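Side-chain contacts in protein ACDH-11, isoform b (Caenorhabditis elegans, PDB 4Y9J), which belongs to the acyl-CoA dehydrogenase family of flavoproteins and binds flavin-adenine dinucleotide and the ligand UCC: residues Ser309-Leu312 and Asn313-Ile317; Glu446-Thr449 and Asn450-Ser453. All coordinates share one frame; numbering follows the deposited sequence.

Interaction 1 (Ser309-Leu312 and Asn313-Ile317); sequences SNML and NITRI. With UCC (S-{(3S,5R,9R)-1-[(2R,3S,4R,5R)-5-(6-amino-9H-purin-9-yl)-4-hydroxy-3-(phosphonooxy)tetrahydrofuran-2-yl]-3,5,9-trihydroxy-8,8-dimethyl-3,5-dioxido-10,14-dioxo-2,4,6-trioxa-11,15-diaza-3lambda~5~,5lambda~5~-diphosphaheptadecan-17-yl} undecanethioate), chain F.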
# COMPACT_ATOMS: atom_id res chain seq x y z
N SER B 309 -26.54 9.74 -29.52
CA SER B 309 -27.19 8.41 -29.60
C SER B 309 -26.35 7.30 -30.27
O SER B 309 -26.41 6.15 -29.82
CB SER B 309 -28.62 8.50 -30.17
OG SER B 309 -28.71 8.96 -31.47
N ASN B 310 -25.50 7.61 -31.27
CA ASN B 310 -24.69 6.56 -31.91
C ASN B 310 -23.60 6.02 -31.01
O ASN B 310 -23.30 4.84 -30.98
CB ASN B 310 -24.15 7.04 -33.24
CG ASN B 310 -25.19 7.18 -34.29
OD1 ASN B 310 -25.23 8.15 -35.11
ND2 ASN B 310 -25.99 6.17 -34.39
N MET B 311 -23.09 6.86 -30.14
CA MET B 311 -22.17 6.44 -29.15
C MET B 311 -22.84 5.52 -28.17
O MET B 311 -22.25 4.51 -27.76
CB MET B 311 -21.54 7.65 -28.46
CG MET B 311 -20.83 7.41 -27.18
SD MET B 311 -19.08 6.87 -27.29
CE MET B 311 -18.35 8.54 -27.44
N LEU B 312 -23.99 5.93 -27.65
CA LEU B 312 -24.75 5.02 -26.74
C LEU B 312 -24.99 3.64 -27.42
O LEU B 312 -24.67 2.59 -26.85
CB LEU B 312 -26.11 5.61 -26.29
CG LEU B 312 -26.13 6.94 -25.49
CD1 LEU B 312 -27.60 7.42 -25.30
CD2 LEU B 312 -25.37 6.76 -24.16
N ASN B 313 -25.50 3.62 -28.64
CA ASN B 313 -25.75 2.35 -29.25
C ASN B 313 -24.55 1.51 -29.55
O ASN B 313 -24.65 0.31 -29.36
CB ASN B 313 -26.56 2.58 -30.49
CG ASN B 313 -28.00 3.03 -30.14
OD1 ASN B 313 -28.55 2.68 -29.04
ND2 ASN B 313 -28.63 3.82 -31.03
N ILE B 314 -23.42 2.10 -30.03
CA ILE B 314 -22.22 1.30 -30.31
C ILE B 314 -21.63 0.79 -29.06
O ILE B 314 -21.20 -0.36 -29.04
CB ILE B 314 -21.13 2.11 -31.12
CG1 ILE B 314 -21.59 2.32 -32.54
CG2 ILE B 314 -19.75 1.42 -31.12
CD1 ILE B 314 -21.60 1.06 -33.40
N THR B 315 -21.61 1.62 -27.99
CA THR B 315 -21.02 1.19 -26.79
C THR B 315 -21.86 0.08 -26.15
O THR B 315 -21.30 -0.82 -25.52
CB THR B 315 -20.77 2.31 -25.70
OG1 THR B 315 -22.01 2.94 -25.33
CG2 THR B 315 -19.75 3.38 -26.20
N ARG B 316 -23.16 0.16 -26.30
CA ARG B 316 -24.08 -0.89 -25.79
C ARG B 316 -23.82 -2.26 -26.48
O ARG B 316 -23.76 -3.28 -25.83
CB ARG B 316 -25.56 -0.40 -25.90
CG ARG B 316 -25.76 0.70 -24.85
CD ARG B 316 -27.13 1.40 -24.82
NE ARG B 316 -27.14 2.45 -23.83
CZ ARG B 316 -28.07 3.37 -23.76
NH1 ARG B 316 -29.00 3.41 -24.65
NH2 ARG B 316 -28.06 4.30 -22.85
N ILE B 317 -23.51 -2.29 -27.78
CA ILE B 317 -23.07 -3.56 -28.44
C ILE B 317 -21.69 -4.09 -27.87
O ILE B 317 -21.49 -5.30 -27.63
CB ILE B 317 -22.97 -3.38 -29.94
CG1 ILE B 317 -24.39 -3.09 -30.52
CG2 ILE B 317 -22.31 -4.58 -30.61
CD1 ILE B 317 -24.45 -3.06 -32.01
OA1 UCC F . -21.50 4.60 -18.76
CA1 UCC F . -20.75 5.21 -19.61
CA2 UCC F . -19.33 4.85 -20.07
CA3 UCC F . -18.79 3.48 -19.81
CA4 UCC F . -17.99 2.93 -21.04
CA5 UCC F . -18.76 1.76 -21.67
CA6 UCC F . -17.85 0.64 -22.03
CA7 UCC F . -18.61 -0.53 -22.65
CA8 UCC F . -17.43 -1.32 -23.04
CA9 UCC F . -17.37 -2.73 -22.77
C10 UCC F . -16.33 -3.11 -21.81
C11 UCC F . -17.17 -3.69 -20.68
S UCC F . -21.14 6.63 -20.41
CP1 UCC F . -22.81 7.17 -19.86
CP2 UCC F . -23.92 6.22 -20.17
NP1 UCC F . -25.25 6.83 -19.96
CP3 UCC F . -26.31 6.19 -20.48
OP1 UCC F . -26.26 5.08 -21.00
CP4 UCC F . -27.63 6.94 -20.47
CP5 UCC F . -28.70 6.05 -19.84
NP2 UCC F . -29.93 6.80 -20.07
CP6 UCC F . -30.64 6.76 -21.20
OP2 UCC F . -30.39 6.01 -22.13
CP8 UCC F . -31.87 7.65 -21.20
OP3 UCC F . -32.99 6.89 -21.75
CPB UCC F . -31.83 8.86 -22.10
CP7 UCC F . -31.26 8.72 -23.52
CP9 UCC F . -30.51 9.56 -21.56
CPA UCC F . -32.76 10.01 -21.66
O7 UCC F . -32.59 11.14 -22.56
P2 UCC F . -33.76 12.25 -22.68
O21 UCC F . -33.32 13.36 -23.63
O22 UCC F . -34.28 12.49 -21.26
O6 UCC F . -34.92 11.34 -23.37
P1 UCC F . -35.61 11.50 -24.79
O11 UCC F . -36.33 12.83 -24.95
O12 UCC F . -36.39 10.23 -24.92
O5' UCC F . -34.26 11.44 -25.77
C5' UCC F . -33.93 12.57 -26.62
C4' UCC F . -33.74 12.15 -28.09
C3' UCC F . -35.02 11.55 -28.66
O3' UCC F . -35.00 11.88 -30.02
P3 UCC F . -36.08 12.83 -30.68
O33 UCC F . -35.57 12.96 -32.09
O32 UCC F . -35.90 14.15 -29.97
O31 UCC F . -37.42 12.08 -30.46
C2' UCC F . -34.87 10.04 -28.51
O2' UCC F . -35.49 9.26 -29.54
O4' UCC F . -32.73 11.13 -28.18
C1' UCC F . -33.35 9.95 -28.70
N9 UCC F . -32.71 8.75 -28.14
C4 UCC F . -32.23 7.79 -28.92
N3 UCC F . -32.09 7.61 -30.26
C8 UCC F . -32.58 8.43 -26.83
N7 UCC F . -31.96 7.24 -26.74
C5 UCC F . -31.70 6.79 -27.99
C6 UCC F . -31.01 5.62 -28.60
N6 UCC F . -30.50 4.66 -27.79
N1 UCC F . -30.99 5.53 -29.97
C2 UCC F . -31.52 6.49 -30.75
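Leu-312 and Arg-316, one turn apart on helix 304-338, lie alongside each other, pointing the same way. Leu-312 CB stands 3.9 Å above the guanidinium plane of Arg-316, over its centre, while UCC OP1 lies at the group's edge, in plane. In one of two deposited conformers, described here, the extended arginine brings NH2 to two carbonyl oxygens, UCC OP1 at 2.7 Å and UCC OP2 at 3.0 Å. The tight side continues at buried Met-311, whose bent chain sets SD 3.7 Å from Thr-315 CG2, beside Gln-188. Contact is looser on the partly exposed side: Asn-313 ND2 is the nearest atom of 313-317 to the side chains of Ser-309 (CB, 4.8 Å) and Asn-310 (ND2, 4.9 Å). Asn-310 points away from 313-317, with OD1 bonded to Ser-158 OG; Ser-309 packs on the adenine, with OG bonded to Ala-306 O. With CG anti to the carbonyl carbon (chi1 -70°), Asn-313 also meets the adenine: OD1 accepts from UCC N6 at 3.0 Å and ND2 donates to UCC N1 at 3.1 Å. This paired amide-adenine contact and, in this conformer, the arginine's two bonds make this part of the helix one wall of the UCC pocket in the acyl-CoA dehydrogenase C-terminal helical domain.

Interaction 2 (Glu446-Thr449 and Asn450-Ser453); sequences EGTT and NVLS. With UCC (S-{(3S,5R,9R)-1-[(2R,3S,4R,5R)-5-(6-amino-9H-purin-9-yl)-4-hydroxy-3-(phosphonooxy)tetrahydrofuran-2-yl]-3,5,9-trihydroxy-8,8-dimethyl-3,5-dioxido-10,14-dioxo-2,4,6-trioxa-11,15-diaza-3lambda~5~,5lambda~5~-diphosphaheptadecan-17-yl} undecanethioate), chain F.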
# COMPACT_ATOMS: atom_id res chain seq x y z
N GLU B 446 -23.55 2.34 -19.25
CA GLU B 446 -24.22 2.51 -20.54
C GLU B 446 -25.70 2.10 -20.43
O GLU B 446 -26.28 1.67 -21.42
CB GLU B 446 -23.54 1.71 -21.65
CG GLU B 446 -22.07 2.16 -21.91
CD GLU B 446 -21.89 3.56 -22.55
OE1 GLU B 446 -22.86 4.29 -22.86
OE2 GLU B 446 -20.70 3.94 -22.75
N GLY B 447 -26.28 2.34 -19.26
CA GLY B 447 -27.70 2.15 -19.03
C GLY B 447 -27.97 0.93 -18.16
O GLY B 447 -27.57 -0.17 -18.51
N THR B 448 -28.67 1.10 -17.06
CA THR B 448 -29.01 -0.08 -16.25
C THR B 448 -30.03 -0.94 -16.96
O THR B 448 -30.68 -0.53 -17.97
CB THR B 448 -29.54 0.33 -14.87
OG1 THR B 448 -30.87 0.83 -15.00
CG2 THR B 448 -28.62 1.34 -14.22
N THR B 449 -30.23 -2.14 -16.44
CA THR B 449 -31.21 -3.09 -16.99
C THR B 449 -32.59 -2.47 -17.20
O THR B 449 -33.15 -2.52 -18.31
CB THR B 449 -31.36 -4.35 -16.08
OG1 THR B 449 -30.06 -4.83 -15.72
CG2 THR B 449 -32.12 -5.40 -16.86
N ASN B 450 -33.07 -1.77 -16.17
CA ASN B 450 -34.37 -1.16 -16.26
C ASN B 450 -34.44 0.05 -17.22
O ASN B 450 -35.45 0.30 -17.89
CB ASN B 450 -34.88 -0.84 -14.86
CG ASN B 450 -35.33 -2.12 -14.11
OD1 ASN B 450 -35.35 -3.20 -14.68
ND2 ASN B 450 -35.67 -1.99 -12.84
N VAL B 451 -33.40 0.83 -17.19
CA VAL B 451 -33.35 2.05 -18.00
C VAL B 451 -33.35 1.63 -19.45
O VAL B 451 -34.01 2.26 -20.26
CB VAL B 451 -32.14 2.93 -17.60
CG1 VAL B 451 -31.79 3.99 -18.66
CG2 VAL B 451 -32.38 3.56 -16.23
N LEU B 452 -32.61 0.59 -19.79
CA LEU B 452 -32.66 0.07 -21.16
C LEU B 452 -33.97 -0.61 -21.51
O LEU B 452 -34.40 -0.62 -22.70
CB LEU B 452 -31.47 -0.83 -21.47
CG LEU B 452 -30.12 -0.10 -21.48
CD1 LEU B 452 -29.02 -1.05 -21.91
CD2 LEU B 452 -30.09 1.13 -22.36
N SER B 453 -34.60 -1.23 -20.53
CA SER B 453 -35.95 -1.78 -20.76
C SER B 453 -36.94 -0.65 -21.12
O SER B 453 -37.81 -0.85 -21.95
CB SER B 453 -36.44 -2.59 -19.55
OG SER B 453 -35.65 -3.75 -19.30
OA1 UCC F . -21.50 4.60 -18.76
CA1 UCC F . -20.75 5.21 -19.61
CA2 UCC F . -19.33 4.85 -20.07
CA3 UCC F . -18.79 3.48 -19.81
CA4 UCC F . -17.99 2.93 -21.04
CA5 UCC F . -18.76 1.76 -21.67
CA6 UCC F . -17.85 0.64 -22.03
CA7 UCC F . -18.61 -0.53 -22.65
CA8 UCC F . -17.43 -1.32 -23.04
CA9 UCC F . -17.37 -2.73 -22.77
C10 UCC F . -16.33 -3.11 -21.81
C11 UCC F . -17.17 -3.69 -20.68
S UCC F . -21.14 6.63 -20.41
CP1 UCC F . -22.81 7.17 -19.86
CP2 UCC F . -23.92 6.22 -20.17
NP1 UCC F . -25.25 6.83 -19.96
CP3 UCC F . -26.31 6.19 -20.48
OP1 UCC F . -26.26 5.08 -21.00
CP4 UCC F . -27.63 6.94 -20.47
CP5 UCC F . -28.70 6.05 -19.84
NP2 UCC F . -29.93 6.80 -20.07
CP6 UCC F . -30.64 6.76 -21.20
OP2 UCC F . -30.39 6.01 -22.13
CP8 UCC F . -31.87 7.65 -21.20
OP3 UCC F . -32.99 6.89 -21.75
CPB UCC F . -31.83 8.86 -22.10
CP7 UCC F . -31.26 8.72 -23.52
CP9 UCC F . -30.51 9.56 -21.56
CPA UCC F . -32.76 10.01 -21.66
O7 UCC F . -32.59 11.14 -22.56
P2 UCC F . -33.76 12.25 -22.68
O21 UCC F . -33.32 13.36 -23.63
O22 UCC F . -34.28 12.49 -21.26
O6 UCC F . -34.92 11.34 -23.37
P1 UCC F . -35.61 11.50 -24.79
O11 UCC F . -36.33 12.83 -24.95
O12 UCC F . -36.39 10.23 -24.92
O5' UCC F . -34.26 11.44 -25.77
C5' UCC F . -33.93 12.57 -26.62
C4' UCC F . -33.74 12.15 -28.09
C3' UCC F . -35.02 11.55 -28.66
O3' UCC F . -35.00 11.88 -30.02
P3 UCC F . -36.08 12.83 -30.68
O33 UCC F . -35.57 12.96 -32.09
O32 UCC F . -35.90 14.15 -29.97
O31 UCC F . -37.42 12.08 -30.46
C2' UCC F . -34.87 10.04 -28.51
O2' UCC F . -35.49 9.26 -29.54
O4' UCC F . -32.73 11.13 -28.18
C1' UCC F . -33.35 9.95 -28.70
N9 UCC F . -32.71 8.75 -28.14
C4 UCC F . -32.23 7.79 -28.92
N3 UCC F . -32.09 7.61 -30.26
C8 UCC F . -32.58 8.43 -26.83
N7 UCC F . -31.96 7.24 -26.74
C5 UCC F . -31.70 6.79 -27.99
C6 UCC F . -31.01 5.62 -28.60
N6 UCC F . -30.50 4.66 -27.79
N1 UCC F . -30.99 5.53 -29.97
C2 UCC F . -31.52 6.49 -30.75
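Thr-449 O is gripped twice by Ser-453, one turn further along helix 449-461. Ser-453 N donates to Thr-449 O at 2.9 Å, and the hydroxyl OG reaches the same oxygen at 3.0 Å from the opposite face of the carbonyl plane. With OG anti to its carbonyl carbon (chi1 -64°), Ser-453 folds its hydroxyl back along the helix; OG stands 40° out of that plane, off the lone pairs.

The motif is a helix start with Thr-448 as N-cap. Thr-448 OG1 accepts from Val-451 N over 3.3 Å, a weak capping bond, and also bonds O2B of flavin-adenine dinucleotide, which links the cap to the cofactor. By contrast, Leu-452 N gives Thr-448 O a nearly straight 2.9 Å bond (171° at the hydrogen). The methyl groups fill in beside these bonds: Val-451 CG2 lies 3.4 Å from Thr-448 OG1, while Leu-452 CD1 meets Gly-447 O at 3.8 Å. Gly-447, itself in the UCC pocket, has a positive phi, at which a CB would be jammed against the preceding carbonyl and would clash with Leu-452 CD2.

Thr-449 and Asn-450 face the interface with the second subunit and helix 524-545. Thr-449 OG1 bonds Glu-419 of the second subunit; Asn-450 ND2 bonds Thr-357 of that subunit, and OD1 takes Arg-525 NE of its own chain.

The loop and the first turn of the helix both reach UCC, as expected where this family's C-terminal helical domain lines its ligand pocket. Glu-446 is bent at chi2, which lays its carboxylate beside the thioester carbon CA1, and Gln-188 bonds its OE1. At the helix, Val-451 CG1 packs near NP2 of UCC, and in the loop Glu-446 N donates to UCC OA1 at 3.1 Å.

How the interactions relate
Interaction 1 comes first, a run of about two and a half turns within helix 304-338. The chain then runs through helices 352-383, 389-419 and 432-439 before interaction 2 takes in the loop end before helix 449-461 and its first turn. Each is local, joining residues three to five apart, and neither closes a long loop; they do not nest or cross. Their centres lie 13 Å apart, yet they meet. Arg-316 NE makes a weak hydrogen bond to Glu-446 O, Leu-312 CD2 approaches Glu-446 OE1 at 3.8 Å, and Arg-316 packs against Leu-452. Helix 304-338 is thus tied to the start of helix 449-461, and both contacts line one UCC pocket, interaction 2 also reaching flavin-adenine dinucleotide.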